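Local coordinates for Rho GTPase-activating protein 5 (Homo sapiens, PDB 5U4V) that probably stimulates GTP hydrolysis by Rho-family GTPases and carries pseudoGTPase domains, the first of which (pG1) is described here, at residues A[73-76]-A[80-83]; A[25-30]-A[34-39]. All blocks are in the same frame, centred on the assembly; numbering follows the deposited sequence.

Contact 1 (A[73-76]-A[80-83]); sequences CVFN and SLSF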
loop_
_atom_site.group_PDB
_atom_site.type_symbol
_atom_site.label_atom_id
_atom_site.label_comp_id
_atom_site.label_asym_id
_atom_site.label_seq_id
_atom_site.Cartn_x
_atom_site.Cartn_y
_atom_site.Cartn_z
ATOM N N CYS A 73 -0.513 -1.598 -1.677
ATOM C CA CYS A 73 -1.139 -2.718 -2.362
ATOM C C CYS A 73 -1.676 -3.707 -1.352
ATOM O O CYS A 73 -0.925 -4.306 -0.582
ATOM C CB CYS A 73 -0.152 -3.391 -3.328
ATOM S SG CYS A 73 0.731 -2.250 -4.425
ATOM N N VAL A 74 -2.986 -3.869 -1.364
ATOM C CA VAL A 74 -3.744 -4.606 -0.354
ATOM C C VAL A 74 -4.367 -5.816 -1.053
ATOM O O VAL A 74 -4.833 -5.736 -2.176
ATOM C CB VAL A 74 -4.887 -3.736 0.262
ATOM C CG1 VAL A 74 -5.518 -4.358 1.499
ATOM C CG2 VAL A 74 -4.398 -2.361 0.556
ATOM N N PHE A 75 -4.354 -6.938 -0.356
ATOM C CA PHE A 75 -4.927 -8.190 -0.822
ATOM C C PHE A 75 -5.315 -9.003 0.415
ATOM O O PHE A 75 -4.718 -8.822 1.506
ATOM C CB PHE A 75 -3.913 -8.959 -1.691
ATOM C CG PHE A 75 -2.670 -9.368 -0.959
ATOM C CD1 PHE A 75 -1.663 -8.438 -0.691
ATOM C CD2 PHE A 75 -2.531 -10.687 -0.452
ATOM C CE1 PHE A 75 -0.549 -8.829 0.030
ATOM C CE2 PHE A 75 -1.413 -11.039 0.262
ATOM C CZ PHE A 75 -0.422 -10.127 0.484
ATOM N N ASN A 76 -6.321 -9.866 0.252
ATOM C CA ASN A 76 -6.794 -10.715 1.329
ATOM C C ASN A 76 -7.066 -12.172 0.902
ATOM O O ASN A 76 -7.715 -12.941 1.620
ATOM C CB ASN A 76 -8.027 -10.085 1.993
ATOM C CG ASN A 76 -9.217 -10.041 1.099
ATOM O OD1 ASN A 76 -9.124 -10.315 -0.093
ATOM N ND2 ASN A 76 -10.365 -9.693 1.675
ATOM N N SER A 80 -6.986 -11.754 -4.924
ATOM C CA SER A 80 -6.506 -10.389 -4.732
ATOM C C SER A 80 -4.994 -10.280 -4.885
ATOM O O SER A 80 -4.494 -9.324 -5.515
ATOM C CB SER A 80 -7.017 -9.791 -3.416
ATOM O OG SER A 80 -6.970 -10.715 -2.358
ATOM N N LEU A 81 -4.275 -11.268 -4.362
ATOM C CA LEU A 81 -2.813 -11.323 -4.548
ATOM C C LEU A 81 -2.389 -11.332 -6.017
ATOM O O LEU A 81 -1.434 -10.681 -6.393
ATOM C CB LEU A 81 -2.215 -12.515 -3.835
ATOM C CG LEU A 81 -0.681 -12.342 -3.808
ATOM C CD1 LEU A 81 -0.211 -11.071 -3.092
ATOM C CD2 LEU A 81 0.069 -13.556 -3.313
ATOM N N SER A 82 -3.127 -12.081 -6.831
ATOM C CA SER A 82 -2.842 -12.227 -8.270
ATOM C C SER A 82 -3.141 -10.961 -9.055
ATOM O O SER A 82 -2.329 -10.556 -9.883
ATOM C CB SER A 82 -3.632 -13.404 -8.866
ATOM O OG SER A 82 -5.024 -13.226 -8.679
ATOM N N PHE A 83 -4.305 -10.352 -8.799
ATOM C CA PHE A 83 -4.659 -9.047 -9.350
ATOM C C PHE A 83 -3.523 -8.039 -9.129
ATOM O O PHE A 83 -3.150 -7.342 -10.037
ATOM C CB PHE A 83 -5.982 -8.573 -8.719
ATOM C CG PHE A 83 -6.320 -7.146 -9.002
ATOM C CD1 PHE A 83 -5.851 -6.123 -8.177
ATOM C CD2 PHE A 83 -7.105 -6.818 -10.097
ATOM C CE1 PHE A 83 -6.142 -4.793 -8.445
ATOM C CE2 PHE A 83 -7.397 -5.484 -10.392
ATOM C CZ PHE A 83 -6.913 -4.468 -9.562
#
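Ser80 meets Phe75, the last residue of strand 69-75, and Asn76 just beyond it, a small worked example of how a G-domain fold turns from strand into helix. Its OG accepts the backbone N-H of Asn76, with Asn76 N to Ser80 OG at 2.8 Å and an angle of 152° at the hydrogen, so the bond is moderately bent. The same hydroxyl is hydrogen-bonded to Ser77 OG, and this buried serine is thus tied both to the strand end and to the turn that follows it. Next to the hydroxyl, Ser80 CB and Phe75 CB meet at 3.6 Å.

Leu81 supplies the apolar half. One methyl does the work: CD1 stands over the middle of the Phe75 ring, 3.4 Å from its centroid and 8° off the ring normal, a CH-pi contact made squarely on a face. Leu81 CG lies anti to its own backbone N (chi1 -168°), and Phe75 CG sits between its N and carbonyl carbon (chi1 63°); with these torsions the two side chains run side by side in the same direction, leucine branch over ring. Replacing Phe75 by an alanine would probably leave the Leu81 methyl without its aromatic platform and open a gap between strand and helix.

Phe83, two residues further along the helix, packs instead on Leu14 of strand 8-14 and against Lys16 and Asp51.

Strand 69-75 lies inside the parallel part of the sheet, bonded to strands 8-14 and 109-114, and Phe75 also touches Leu113. Helix 78-96 is the connection from strand 69-75 to strand 109-114, a beta-alpha-beta crossover, while Val74, pointing away from this helix, packs on Leu19 and Leu23 of helix 19-28.

Contact 2 (A[25-30]-A[34-39]); sequences NEIRTQ and DEYALD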
loop_
_atom_site.group_PDB
_atom_site.type_symbol
_atom_site.label_atom_id
_atom_site.label_comp_id
_atom_site.label_asym_id
_atom_site.label_seq_id
_atom_site.Cartn_x
_atom_site.Cartn_y
_atom_site.Cartn_z
ATOM N N ASN A 25 -11.120 4.398 3.283
ATOM C CA ASN A 25 -12.099 4.887 4.251
ATOM C C ASN A 25 -11.593 4.826 5.685
ATOM O O ASN A 25 -11.766 5.817 6.475
ATOM C CB ASN A 25 -13.396 4.127 4.170
ATOM C CG ASN A 25 -14.099 4.303 2.839
ATOM O OD1 ASN A 25 -13.857 5.253 2.101
ATOM N ND2 ASN A 25 -15.011 3.418 2.562
ATOM N N GLU A 26 -11.025 3.675 6.039
ATOM C CA GLU A 26 -10.500 3.432 7.377
ATOM C C GLU A 26 -9.525 4.498 7.787
ATOM O O GLU A 26 -9.601 5.012 8.897
ATOM C CB GLU A 26 -9.791 2.095 7.434
ATOM C CG GLU A 26 -9.144 1.801 8.760
ATOM C CD GLU A 26 -9.981 0.850 9.583
ATOM O OE1 GLU A 26 -9.920 0.927 10.820
ATOM O OE2 GLU A 26 -10.709 0.040 8.991
ATOM N N ILE A 27 -8.625 4.832 6.877
ATOM C CA ILE A 27 -7.607 5.822 7.105
ATOM C C ILE A 27 -8.186 7.255 7.211
ATOM O O ILE A 27 -7.781 8.016 8.091
ATOM C CB ILE A 27 -6.491 5.773 6.044
ATOM C CG1 ILE A 27 -5.785 4.410 6.012
ATOM C CG2 ILE A 27 -5.454 6.858 6.313
ATOM C CD1 ILE A 27 -4.541 4.345 5.124
ATOM N N ARG A 28 -9.103 7.620 6.326
ATOM C CA ARG A 28 -9.717 8.957 6.354
ATOM C C ARG A 28 -10.470 9.297 7.631
ATOM O O ARG A 28 -10.533 10.466 7.995
ATOM C CB ARG A 28 -10.640 9.174 5.149
ATOM C CG ARG A 28 -9.907 9.535 3.856
ATOM C CD ARG A 28 -10.832 9.350 2.707
ATOM N NE ARG A 28 -10.149 9.314 1.417
ATOM C CZ ARG A 28 -10.759 9.079 0.255
ATOM N NH1 ARG A 28 -12.062 8.889 0.183
ATOM N NH2 ARG A 28 -10.051 9.070 -0.850
ATOM N N THR A 29 -11.026 8.287 8.322
ATOM C CA THR A 29 -11.748 8.548 9.555
ATOM C C THR A 29 -10.792 9.078 10.654
ATOM O O THR A 29 -11.244 9.512 11.717
ATOM C CB THR A 29 -12.461 7.317 10.136
ATOM O OG1 THR A 29 -11.499 6.308 10.453
ATOM C CG2 THR A 29 -13.489 6.801 9.231
ATOM N N GLN A 30 -9.483 9.003 10.389
ATOM C CA GLN A 30 -8.484 9.406 11.368
ATOM C C GLN A 30 -7.894 10.756 11.012
ATOM O O GLN A 30 -7.048 11.230 11.727
ATOM C CB GLN A 30 -7.383 8.346 11.516
ATOM C CG GLN A 30 -7.882 6.965 11.930
ATOM C CD GLN A 30 -8.693 6.986 13.221
ATOM O OE1 GLN A 30 -8.209 7.394 14.285
ATOM N NE2 GLN A 30 -9.922 6.514 13.140
ATOM N N ASP A 34 -8.243 17.308 8.139
ATOM C CA ASP A 34 -7.941 16.831 6.797
ATOM C C ASP A 34 -6.442 16.639 6.651
ATOM O O ASP A 34 -5.864 16.954 5.622
ATOM C CB ASP A 34 -8.471 17.816 5.730
ATOM C CG ASP A 34 -9.928 18.213 5.952
ATOM O OD1 ASP A 34 -10.658 17.422 6.564
ATOM O OD2 ASP A 34 -10.344 19.311 5.510
ATOM N N GLU A 35 -5.804 16.144 7.703
ATOM C CA GLU A 35 -4.368 15.918 7.710
ATOM C C GLU A 35 -4.056 14.743 8.639
ATOM O O GLU A 35 -4.950 14.209 9.281
ATOM C CB GLU A 35 -3.666 17.184 8.152
ATOM C CG GLU A 35 -2.286 17.297 7.604
ATOM C CD GLU A 35 -1.870 18.697 7.208
ATOM O OE1 GLU A 35 -0.708 18.817 6.743
ATOM O OE2 GLU A 35 -2.671 19.669 7.371
ATOM N N TYR A 36 -2.809 14.296 8.687
ATOM C CA TYR A 36 -2.508 13.063 9.409
ATOM C C TYR A 36 -1.315 13.184 10.301
ATOM O O TYR A 36 -0.307 13.762 9.942
ATOM C CB TYR A 36 -2.338 11.907 8.451
ATOM C CG TYR A 36 -3.544 11.702 7.596
ATOM C CD1 TYR A 36 -4.564 10.862 8.011
ATOM C CD2 TYR A 36 -3.692 12.384 6.390
ATOM C CE1 TYR A 36 -5.689 10.667 7.223
ATOM C CE2 TYR A 36 -4.818 12.215 5.609
ATOM C CZ TYR A 36 -5.808 11.325 6.010
ATOM O OH TYR A 36 -6.950 11.176 5.212
ATOM N N ALA A 37 -1.449 12.629 11.489
ATOM C CA ALA A 37 -0.412 12.672 12.478
ATOM C C ALA A 37 0.278 11.329 12.569
ATOM O O ALA A 37 -0.343 10.280 12.837
ATOM C CB ALA A 37 -1.016 13.021 13.798
ATOM N N LEU A 38 1.574 11.356 12.316
ATOM C CA LEU A 38 2.372 10.155 12.395
ATOM C C LEU A 38 3.737 10.499 12.947
ATOM O O LEU A 38 4.421 11.387 12.423
ATOM C CB LEU A 38 2.499 9.463 11.024
ATOM C CG LEU A 38 3.433 8.250 10.998
ATOM C CD1 LEU A 38 2.712 7.013 11.513
ATOM C CD2 LEU A 38 3.921 8.012 9.564
ATOM N N ASP A 39 4.123 9.788 14.016
ATOM C CA ASP A 39 5.453 9.887 14.601
ATOM C C ASP A 39 5.812 11.321 14.998
ATOM O O ASP A 39 6.968 11.749 14.880
ATOM C CB ASP A 39 6.499 9.293 13.638
ATOM C CG ASP A 39 6.418 7.761 13.531
ATOM O OD1 ASP A 39 5.741 7.141 14.384
ATOM O OD2 ASP A 39 7.036 7.162 12.611
#
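Ile27 meets Tyr36 through two of its atoms, and the pair illustrates how one aromatic side chain can close the gap between helix 19-28 and an edge strand. The backbone oxygen of Ile27 lies in the plane of the tyrosine ring, at its edge, 3.5 Å from Tyr36 CE1. The branch methyl CG2 reaches the same ring carbon at 3.9 Å; because CG2 is anti to the Ile27 backbone N, it lies beside the carbonyl carbon, and methyl and oxygen both converge on CE1. The two side chains cross at about a right angle. Ile27 O also accepts the backbone N-H of Gln30.

Arg28 touches the phenol end with its aliphatic root: its CG is 3.6 Å from Tyr36 OH. From CG the arginine runs on extended, and its polar end is spent elsewhere, with NH2 hydrogen-bonded to Leu47 O in strand 41-50.

Thr29 points away from the strand segment; its OG1 donates to Glu26 O at 2.8 Å. That hydroxyl in turn accepts from Gln30 NE2, with Thr29 OG1 3.1 Å from the amide nitrogen. Gln30 itself nears the ring mainly through its main chain, its C atom 4.4 Å from Tyr36 CE1.

The contact lies at the surface, on the edge of the sheet. Strand 36-38 pairs antiparallel with strand 41-50, Tyr36 bonding to Tyr43 through the backbone and its side chain touching Leu45. Ile27 reaches inward to Leu47 of that strand and to Ile159 of helix 156-173.

In the fold
Both contacts bear on one mixed sheet whose strand order, 2-3-1-4-5-6, is that of a Ras-like G domain, consistent with the pseudoGTPase assignment. The centres of contact 1 and contact 2 lie about 23 Å apart, on opposite sides of the chain's centre. The nearest atoms of contact 1 and contact 2 are about 8 Å apart, so the two do not touch. Contact 2 closes along the chain before contact 1 opens. It spans the link from helix 19-28 to strand 36-38, the position of the first switch region in active relatives, whereas contact 1 bridges the turn from strand 69-75 into helix 78-96. Helix 19-28 joins them, giving Ile27 and Arg28 to contact 2 and touching Val74 and Asn76 through Leu19.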